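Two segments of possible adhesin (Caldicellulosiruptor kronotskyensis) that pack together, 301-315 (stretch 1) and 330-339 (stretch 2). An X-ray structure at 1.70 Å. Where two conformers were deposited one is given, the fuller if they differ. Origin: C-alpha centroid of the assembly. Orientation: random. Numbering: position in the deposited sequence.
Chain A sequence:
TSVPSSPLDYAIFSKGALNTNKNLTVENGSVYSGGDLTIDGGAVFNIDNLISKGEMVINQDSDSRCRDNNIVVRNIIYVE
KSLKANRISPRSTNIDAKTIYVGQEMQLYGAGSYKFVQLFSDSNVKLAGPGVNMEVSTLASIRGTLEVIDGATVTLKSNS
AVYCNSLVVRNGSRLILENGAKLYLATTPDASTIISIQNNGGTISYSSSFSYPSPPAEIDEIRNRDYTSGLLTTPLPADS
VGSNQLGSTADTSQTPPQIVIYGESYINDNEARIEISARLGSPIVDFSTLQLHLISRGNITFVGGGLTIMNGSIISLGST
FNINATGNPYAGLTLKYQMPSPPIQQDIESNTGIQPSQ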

# COMPACT_ATOMS: atom_id res chain seq x y z
N THR A 301 4.81 -17.46 -6.51
CA THR A 301 3.83 -18.40 -5.91
C THR A 301 4.49 -19.13 -4.77
O THR A 301 5.61 -19.64 -4.89
CB THR A 301 3.30 -19.39 -6.94
OG1 THR A 301 2.78 -18.61 -8.02
CG2 THR A 301 2.15 -20.29 -6.39
N PHE A 302 3.73 -19.25 -3.71
CA PHE A 302 4.13 -19.95 -2.49
C PHE A 302 3.22 -21.15 -2.47
O PHE A 302 1.98 -21.00 -2.54
CB PHE A 302 3.99 -19.05 -1.25
CG PHE A 302 4.89 -17.88 -1.26
CD1 PHE A 302 6.22 -17.96 -0.92
CD2 PHE A 302 4.42 -16.64 -1.72
CE1 PHE A 302 7.07 -16.84 -0.97
CE2 PHE A 302 5.27 -15.58 -1.80
CZ PHE A 302 6.59 -15.65 -1.44
N VAL A 303 3.83 -22.35 -2.50
CA VAL A 303 3.04 -23.56 -2.74
C VAL A 303 2.61 -24.33 -1.49
O VAL A 303 1.71 -25.15 -1.59
CB VAL A 303 3.69 -24.55 -3.76
CG1 VAL A 303 3.93 -23.86 -5.10
CG2 VAL A 303 4.99 -25.11 -3.24
N GLY A 304 3.21 -24.05 -0.35
CA GLY A 304 2.73 -24.69 0.90
C GLY A 304 1.28 -24.49 1.37
O GLY A 304 0.64 -23.46 1.15
N GLY A 305 0.75 -25.46 2.11
CA GLY A 305 -0.58 -25.24 2.80
C GLY A 305 -0.53 -24.18 3.91
O GLY A 305 -1.55 -23.61 4.29
N GLY A 306 0.67 -23.95 4.42
CA GLY A 306 0.87 -23.16 5.64
C GLY A 306 1.52 -21.80 5.39
O GLY A 306 1.86 -21.43 4.29
N LEU A 307 1.69 -21.07 6.47
CA LEU A 307 2.22 -19.71 6.40
C LEU A 307 3.61 -19.77 5.95
O LEU A 307 4.41 -20.58 6.47
CB LEU A 307 2.21 -19.13 7.81
CG LEU A 307 2.84 -17.76 8.02
CD1 LEU A 307 2.00 -16.75 7.25
CD2 LEU A 307 2.76 -17.39 9.50
N THR A 308 3.98 -18.89 5.04
CA THR A 308 5.39 -18.71 4.68
C THR A 308 5.89 -17.50 5.36
O THR A 308 5.23 -16.45 5.27
CB THR A 308 5.54 -18.53 3.16
OG1 THR A 308 4.92 -19.63 2.50
CG2 THR A 308 7.00 -18.39 2.80
N ILE A 309 7.03 -17.62 6.04
CA ILE A 309 7.66 -16.46 6.68
C ILE A 309 8.96 -16.15 5.96
O ILE A 309 9.80 -17.08 5.85
CB ILE A 309 7.99 -16.78 8.12
CG1 ILE A 309 6.64 -17.05 8.79
CG2 ILE A 309 8.76 -15.64 8.81
CD1 ILE A 309 6.74 -17.61 10.19
N MSE A 310 9.13 -14.90 5.56
CA MSE A 310 10.43 -14.48 5.00
C MSE A 310 10.93 -13.15 5.45
O MSE A 310 10.19 -12.28 5.93
CB MSE A 310 10.44 -14.55 3.45
CG MSE A 310 9.59 -13.55 2.82
SE MSE A 310 9.59 -13.76 0.82
CE MSE A 310 11.15 -12.73 0.51
N ASN A 311 12.24 -12.98 5.30
CA ASN A 311 12.95 -11.74 5.58
C ASN A 311 13.69 -11.30 4.34
O ASN A 311 14.44 -12.09 3.79
CB ASN A 311 14.01 -11.97 6.68
CG ASN A 311 13.38 -12.40 8.00
OD1 ASN A 311 12.94 -11.57 8.77
ND2 ASN A 311 13.40 -13.68 8.27
N GLY A 312 13.45 -10.09 3.85
CA GLY A 312 13.95 -9.66 2.60
C GLY A 312 13.09 -8.74 1.79
O GLY A 312 12.60 -7.74 2.29
N SER A 313 12.86 -9.11 0.53
CA SER A 313 12.04 -8.30 -0.33
C SER A 313 11.64 -9.08 -1.57
O SER A 313 12.25 -10.12 -1.91
CB SER A 313 12.77 -6.97 -0.68
OG SER A 313 13.83 -7.16 -1.62
N ILE A 314 10.64 -8.54 -2.24
CA ILE A 314 10.04 -9.07 -3.50
C ILE A 314 9.96 -7.97 -4.53
O ILE A 314 9.35 -6.89 -4.26
CB ILE A 314 8.61 -9.65 -3.26
CG1 ILE A 314 8.70 -10.74 -2.29
CG2 ILE A 314 7.95 -10.00 -4.58
CD1 ILE A 314 7.33 -11.11 -1.79
N ILE A 315 10.54 -8.21 -5.73
CA ILE A 315 10.59 -7.22 -6.80
C ILE A 315 10.12 -7.84 -8.08
O ILE A 315 10.66 -8.86 -8.50
CB ILE A 315 12.02 -6.67 -6.99
CG1 ILE A 315 12.44 -5.98 -5.71
CG2 ILE A 315 12.07 -5.65 -8.16
CD1 ILE A 315 13.90 -5.67 -5.62
N TYR A 330 -5.64 -19.02 1.78
CA TYR A 330 -5.44 -18.31 3.02
C TYR A 330 -4.12 -18.61 3.73
O TYR A 330 -3.92 -18.15 4.86
CB TYR A 330 -6.66 -18.54 3.98
CG TYR A 330 -7.94 -18.10 3.35
CD1 TYR A 330 -8.27 -16.73 3.31
CD2 TYR A 330 -8.74 -18.99 2.64
CE1 TYR A 330 -9.42 -16.27 2.64
CE2 TYR A 330 -9.90 -18.56 1.95
CZ TYR A 330 -10.23 -17.19 1.98
OH TYR A 330 -11.28 -16.70 1.23
N ALA A 331 -3.21 -19.37 3.10
CA ALA A 331 -1.98 -19.82 3.76
C ALA A 331 -1.24 -18.63 4.43
O ALA A 331 -0.75 -18.68 5.58
CB ALA A 331 -1.09 -20.55 2.75
N GLY A 332 -1.16 -17.54 3.67
CA GLY A 332 -0.54 -16.30 4.14
C GLY A 332 0.97 -16.19 3.89
O GLY A 332 1.64 -17.20 3.62
N LEU A 333 1.46 -14.96 3.92
CA LEU A 333 2.86 -14.66 3.76
C LEU A 333 3.14 -13.59 4.78
O LEU A 333 2.42 -12.57 4.81
CB LEU A 333 3.20 -14.07 2.39
CG LEU A 333 4.68 -13.59 2.19
CD1 LEU A 333 5.64 -14.77 2.25
CD2 LEU A 333 4.85 -12.90 0.83
N THR A 334 4.21 -13.75 5.55
CA THR A 334 4.75 -12.71 6.39
C THR A 334 6.07 -12.30 5.79
O THR A 334 6.93 -13.18 5.54
CB THR A 334 4.97 -13.25 7.81
OG1 THR A 334 3.69 -13.45 8.42
CG2 THR A 334 5.76 -12.35 8.63
N LEU A 335 6.21 -11.02 5.51
CA LEU A 335 7.40 -10.42 4.92
C LEU A 335 7.94 -9.30 5.81
O LEU A 335 7.31 -8.24 5.97
CB LEU A 335 7.13 -9.95 3.50
CG LEU A 335 8.21 -9.12 2.76
CD1 LEU A 335 9.51 -9.92 2.63
CD2 LEU A 335 7.68 -8.67 1.39
N LYS A 336 9.12 -9.55 6.39
CA LYS A 336 9.81 -8.53 7.14
C LYS A 336 10.86 -7.97 6.22
O LYS A 336 11.82 -8.65 5.84
CB LYS A 336 10.50 -9.10 8.36
CG LYS A 336 11.30 -8.05 9.12
CD LYS A 336 10.52 -7.43 10.24
CE LYS A 336 11.28 -7.41 11.55
NZ LYS A 336 12.41 -6.47 11.59
N TYR A 337 10.70 -6.71 5.89
CA TYR A 337 11.66 -6.07 4.99
C TYR A 337 13.09 -6.06 5.51
O TYR A 337 13.32 -5.73 6.69
CB TYR A 337 11.24 -4.63 4.70
CG TYR A 337 12.31 -3.87 3.92
CD1 TYR A 337 12.52 -4.15 2.59
CD2 TYR A 337 13.06 -2.89 4.50
CE1 TYR A 337 13.49 -3.46 1.88
CE2 TYR A 337 14.04 -2.21 3.79
CZ TYR A 337 14.27 -2.52 2.45
OH TYR A 337 15.23 -1.81 1.69
N GLN A 338 14.06 -6.36 4.63
CA GLN A 338 15.47 -6.13 4.96
C GLN A 338 16.15 -5.64 3.71
O GLN A 338 15.96 -6.22 2.64
CB GLN A 338 16.16 -7.43 5.31
CG GLN A 338 15.58 -8.17 6.50
CD GLN A 338 15.92 -7.46 7.81
OE1 GLN A 338 16.68 -6.46 7.85
NE2 GLN A 338 15.32 -7.93 8.89
N MSE A 339 16.96 -4.60 3.84
CA MSE A 339 17.75 -4.09 2.72
C MSE A 339 18.79 -5.10 2.32
O MSE A 339 19.47 -5.67 3.19
CB MSE A 339 18.47 -2.79 3.12
CG MSE A 339 19.40 -2.25 2.05
SE MSE A 339 18.40 -1.17 0.72
CE MSE A 339 19.75 0.27 0.75
O HOH W 1 2.26 -19.19 1.98

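The apolar centre lies on the face of the sheet that carries Thr308, Met310, Leu333 and Leu335. Leu333, chi1 174° and chi2 65°, places CD1 over one face of the Phe302 ring, 4.1 Å from its centroid and 19° off the normal, which identifies a CH-pi contact; its CD2 lies 3.8 Å from Phe302 CE2. Leu335 adopts nearly the same t,p rotamer, and its CD1 meets CG of the selenomethionine Met310 at 3.6 Å. Beyond the corner at Gly312, Ile314 returns to this cluster: its CD1 is 4.0 Å from both Leu333 CD2 and Leu335 CD2. All five side chains are buried, which suits apolar groups: the flat Phe302 ring offers a face to Leu333 CD1, while Met310 CG and Ile314 CD1 pack against the leucine methyls.

Beneath this packing, strands 308-311 and 333-337 run parallel, their axes 12° apart. Their backbone ladder alternates: Thr308 N to Gly332 O (3.2 Å), Thr334 N to Thr308 O (2.9 Å), Met310 N to Thr334 O (2.8 Å), Lys336 N to Met310 O (3.0 Å), Gly312 N to Lys336 O (2.9 Å) and Gln338 N to Gly312 O (3.1 Å). Angles at hydrogen of 157-176° support all six bonds. Gly312, at phi/psi 146/-128°, needs glycine, since a CB would jam against the preceding carbonyl. Gly332 (89/160°) has the same constraint, and an ideal CB would also sit 3.3 Å from Leu307 CD1.

On the opposite face, Ile309 pairs with Thr334 and Asn311 with Lys336, whose CB lies 3.5 Å from Asn311 OD1 while the amine end leads away. At the N-terminal end of the ladder, Ala331 CB fits against Gly306 O at 3.4 Å. There a water donates to Gly306 O (3.2 Å) and Gly332 O (2.7 Å) and accepts from Thr308 OG1 (2.7 Å), giving the threonine hydroxyl a polar role at the margin. Altogether the contact buries 796 Å², both sides summed.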